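Local coordinates for protein N-acetylgalactosaminyltransferase 7 (Homo sapiens, PDB 6IWR) that belongs to the polypeptide GalNAc-transferase family and joins a GT-A type glycosyltransferase domain to a ricin-type beta-trefoil lectin domain, at residues 179-187 and 223-234. Residues are numbered along the deposited sequence; the frame is centred on the assembly and turned at random.
Sequences LAEIVLIDD and ARSIGAQKAKLG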
loop_
_atom_site.group_PDB
_atom_site.type_symbol
_atom_site.label_atom_id
_atom_site.label_comp_id
_atom_site.label_asym_id
_atom_site.label_seq_id
_atom_site.Cartn_x
_atom_site.Cartn_y
_atom_site.Cartn_z
ATOM N N LEU A 179 38.754 -13.493 -15.351
ATOM C CA LEU A 179 37.750 -12.561 -15.846
ATOM C C LEU A 179 38.011 -12.311 -17.321
ATOM O O LEU A 179 38.862 -11.498 -17.684
ATOM C CB LEU A 179 37.806 -11.268 -15.061
ATOM C CG LEU A 179 36.451 -10.629 -14.793
ATOM C CD1 LEU A 179 36.563 -9.125 -14.886
ATOM C CD2 LEU A 179 35.370 -11.150 -15.703
ATOM N N ALA A 180 37.262 -12.989 -18.185
ATOM C CA ALA A 180 37.523 -12.886 -19.615
ATOM C C ALA A 180 37.016 -11.579 -20.219
ATOM O O ALA A 180 37.585 -11.109 -21.214
ATOM C CB ALA A 180 36.890 -14.073 -20.338
ATOM N N GLU A 181 35.956 -10.993 -19.652
ATOM C CA GLU A 181 35.264 -9.822 -20.186
ATOM C C GLU A 181 34.051 -9.560 -19.303
ATOM O O GLU A 181 33.513 -10.476 -18.676
ATOM C CB GLU A 181 34.815 -10.031 -21.646
ATOM C CG GLU A 181 33.705 -11.073 -21.774
ATOM C CD GLU A 181 33.225 -11.326 -23.199
ATOM O OE1 GLU A 181 33.482 -10.463 -24.078
ATOM O OE2 GLU A 181 32.586 -12.396 -23.428
ATOM N N ILE A 182 33.621 -8.304 -19.260
ATOM C CA ILE A 182 32.375 -7.923 -18.619
ATOM C C ILE A 182 31.501 -7.341 -19.716
ATOM O O ILE A 182 31.810 -6.277 -20.269
ATOM C CB ILE A 182 32.576 -6.917 -17.478
ATOM C CG1 ILE A 182 33.441 -7.530 -16.355
ATOM C CG2 ILE A 182 31.208 -6.467 -16.960
ATOM C CD1 ILE A 182 33.839 -6.543 -15.230
ATOM N N VAL A 183 30.424 -8.041 -20.048
ATOM C CA VAL A 183 29.531 -7.655 -21.135
ATOM C C VAL A 183 28.296 -6.999 -20.533
ATOM O O VAL A 183 27.501 -7.665 -19.856
ATOM C CB VAL A 183 29.146 -8.873 -21.988
ATOM C CG1 VAL A 183 27.984 -8.524 -22.931
ATOM C CG2 VAL A 183 30.342 -9.380 -22.755
ATOM N N LEU A 184 28.130 -5.699 -20.757
ATOM C CA LEU A 184 26.906 -5.021 -20.350
ATOM C C LEU A 184 25.937 -5.080 -21.519
ATOM O O LEU A 184 26.327 -4.820 -22.662
ATOM C CB LEU A 184 27.165 -3.571 -19.937
ATOM C CG LEU A 184 28.348 -3.248 -19.018
ATOM C CD1 LEU A 184 28.523 -1.734 -18.928
ATOM C CD2 LEU A 184 28.242 -3.873 -17.607
ATOM N N ILE A 185 24.697 -5.470 -21.242
ATOM C CA ILE A 185 23.643 -5.540 -22.248
ATOM C C ILE A 185 22.635 -4.445 -21.940
ATOM O O ILE A 185 21.871 -4.534 -20.969
ATOM C CB ILE A 185 22.952 -6.909 -22.287
ATOM C CG1 ILE A 185 23.949 -8.017 -22.582
ATOM C CG2 ILE A 185 21.862 -6.891 -23.351
ATOM C CD1 ILE A 185 24.400 -8.045 -23.998
ATOM N N ASP A 186 22.624 -3.424 -22.786
ATOM C CA ASP A 186 21.676 -2.321 -22.682
ATOM C C ASP A 186 20.364 -2.749 -23.308
ATOM O O ASP A 186 20.285 -2.904 -24.531
ATOM C CB ASP A 186 22.226 -1.103 -23.410
ATOM C CG ASP A 186 21.364 0.104 -23.228
ATOM O OD1 ASP A 186 20.175 -0.054 -22.858
ATOM O OD2 ASP A 186 21.895 1.214 -23.435
ATOM N N ASP A 187 19.330 -2.937 -22.495
ATOM C CA ASP A 187 18.025 -3.307 -23.048
ATOM C C ASP A 187 17.180 -2.065 -23.332
ATOM O O ASP A 187 16.103 -1.861 -22.764
ATOM C CB ASP A 187 17.290 -4.256 -22.118
ATOM C CG ASP A 187 16.182 -4.997 -22.825
ATOM O OD1 ASP A 187 16.334 -5.239 -24.046
ATOM O OD2 ASP A 187 15.166 -5.313 -22.166
ATOM N N ALA A 223 16.853 -10.570 -22.902
ATOM C CA ALA A 223 18.117 -9.839 -22.829
ATOM C C ALA A 223 19.238 -10.729 -22.297
ATOM O O ALA A 223 20.379 -10.648 -22.770
ATOM C CB ALA A 223 17.967 -8.589 -21.955
ATOM N N ARG A 224 18.933 -11.577 -21.305
ATOM C CA ARG A 224 19.930 -12.521 -20.816
ATOM C C ARG A 224 20.354 -13.485 -21.915
ATOM O O ARG A 224 21.528 -13.872 -21.993
ATOM C CB ARG A 224 19.400 -13.278 -19.598
ATOM C CG ARG A 224 19.324 -12.467 -18.298
ATOM C CD ARG A 224 19.202 -13.406 -17.110
ATOM N NE ARG A 224 18.702 -12.717 -15.934
ATOM C CZ ARG A 224 17.491 -12.898 -15.420
ATOM N NH1 ARG A 224 16.667 -13.772 -15.976
ATOM N NH2 ARG A 224 17.108 -12.204 -14.350
ATOM N N SER A 225 19.421 -13.871 -22.794
ATOM C CA SER A 225 19.778 -14.791 -23.873
ATOM C C SER A 225 20.686 -14.118 -24.901
ATOM O O SER A 225 21.662 -14.723 -25.371
ATOM C CB SER A 225 18.516 -15.340 -24.534
ATOM O OG SER A 225 17.855 -16.291 -23.712
ATOM N N ILE A 226 20.377 -12.875 -25.273
ATOM C CA ILE A 226 21.297 -12.090 -26.092
ATOM C C ILE A 226 22.660 -11.996 -25.418
ATOM O O ILE A 226 23.707 -12.124 -26.072
ATOM C CB ILE A 226 20.711 -10.689 -26.359
ATOM C CG1 ILE A 226 19.418 -10.794 -27.185
ATOM C CG2 ILE A 226 21.780 -9.784 -26.986
ATOM C CD1 ILE A 226 18.546 -9.585 -27.091
ATOM N N GLY A 227 22.671 -11.729 -24.110
ATOM C CA GLY A 227 23.919 -11.734 -23.372
ATOM C C GLY A 227 24.723 -12.992 -23.626
ATOM O O GLY A 227 25.898 -12.928 -24.015
ATOM N N ALA A 228 24.095 -14.169 -23.428
ATOM C CA ALA A 228 24.808 -15.414 -23.705
ATOM C C ALA A 228 25.413 -15.410 -25.103
ATOM O O ALA A 228 26.482 -15.985 -25.323
ATOM C CB ALA A 228 23.879 -16.617 -23.536
ATOM N N GLN A 229 24.761 -14.750 -26.055
ATOM C CA GLN A 229 25.211 -14.842 -27.436
ATOM C C GLN A 229 26.300 -13.825 -27.755
ATOM O O GLN A 229 27.194 -14.100 -28.564
ATOM C CB GLN A 229 24.021 -14.672 -28.360
ATOM C CG GLN A 229 22.978 -15.661 -28.033
ATOM C CD GLN A 229 21.721 -15.464 -28.828
ATOM O OE1 GLN A 229 21.221 -14.347 -28.966
ATOM N NE2 GLN A 229 21.185 -16.562 -29.354
ATOM N N LYS A 230 26.250 -12.657 -27.130
ATOM C CA LYS A 230 27.242 -11.625 -27.378
ATOM C C LYS A 230 28.433 -11.726 -26.445
ATOM O O LYS A 230 29.401 -10.981 -26.625
ATOM C CB LYS A 230 26.597 -10.235 -27.279
ATOM C CG LYS A 230 25.720 -9.901 -28.508
ATOM C CD LYS A 230 24.577 -8.964 -28.150
ATOM C CE LYS A 230 23.989 -8.310 -29.386
ATOM N NZ LYS A 230 25.067 -8.020 -30.379
ATOM N N ALA A 231 28.398 -12.635 -25.475
ATOM C CA ALA A 231 29.467 -12.764 -24.487
ATOM C C ALA A 231 30.126 -14.098 -24.779
ATOM O O ALA A 231 29.700 -15.137 -24.282
ATOM C CB ALA A 231 28.949 -12.691 -23.062
ATOM N N LYS A 232 31.172 -14.056 -25.595
ATOM C CA LYS A 232 31.690 -15.249 -26.243
ATOM C C LYS A 232 33.011 -15.737 -25.675
ATOM O O LYS A 232 33.373 -16.890 -25.927
ATOM C CB LYS A 232 31.887 -14.986 -27.730
ATOM C CG LYS A 232 30.664 -14.517 -28.438
ATOM C CD LYS A 232 31.096 -13.795 -29.675
ATOM C CE LYS A 232 30.073 -13.902 -30.767
ATOM N NZ LYS A 232 30.813 -14.287 -32.006
ATOM N N LEU A 233 33.725 -14.896 -24.913
ATOM C CA LEU A 233 35.101 -15.172 -24.505
ATOM C C LEU A 233 35.214 -16.142 -23.330
ATOM O O LEU A 233 36.202 -16.874 -23.229
ATOM C CB LEU A 233 35.780 -13.878 -24.123
ATOM C CG LEU A 233 36.402 -12.991 -25.175
ATOM C CD1 LEU A 233 35.816 -13.246 -26.538
ATOM C CD2 LEU A 233 36.203 -11.558 -24.745
ATOM N N GLY A 234 34.283 -16.120 -22.390
ATOM C CA GLY A 234 34.475 -16.878 -21.180
ATOM C C GLY A 234 33.994 -18.318 -21.285
ATOM O O GLY A 234 33.118 -18.707 -22.054
HETATM O O HOH W 1 32.425 -11.220 -26.529
#
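A223 turns its CB to the carboxylate carbon of D187, just past the end of strand 179-186. The carboxylate itself is held elsewhere, by N214 and the backbone of E218. I226 reaches I185 through its CG2, 4.3 Å from I185 CD1. Next in the chain, and one turn on from A223, G227 gives I185 a bare patch of backbone. I185 CD1 lies 3.8 Å from G227 CA. I185 CG1 sits beside its own backbone N (chi1 -59°), and CD1 ends over this glycine. Here helix 219-230 packs on the parallel strands 149-155, 179-186 and 209-213, the Rossmann-like part of the GT-A fold. The axes of strand 179-186 and helix segment 223-230 run roughly antiparallel, at 142°. A231, the first residue past the helix, packs its CB 3.6 Å from V183 CG2. K232 N shares a water with E181 OE1 and K230 O. L233 N then donates to E181 OE2 (3.1 Å, 164°), coming from well above the carboxylate plane. The L233 side chain crosses that of E181 at about a right angle, with CD2 against the E181 chain and carboxylate. S150 and K210 also hold this buried carboxylate, so its negative charge is probably well stabilised. G234 CA closes on A180 CB at 3.8 Å.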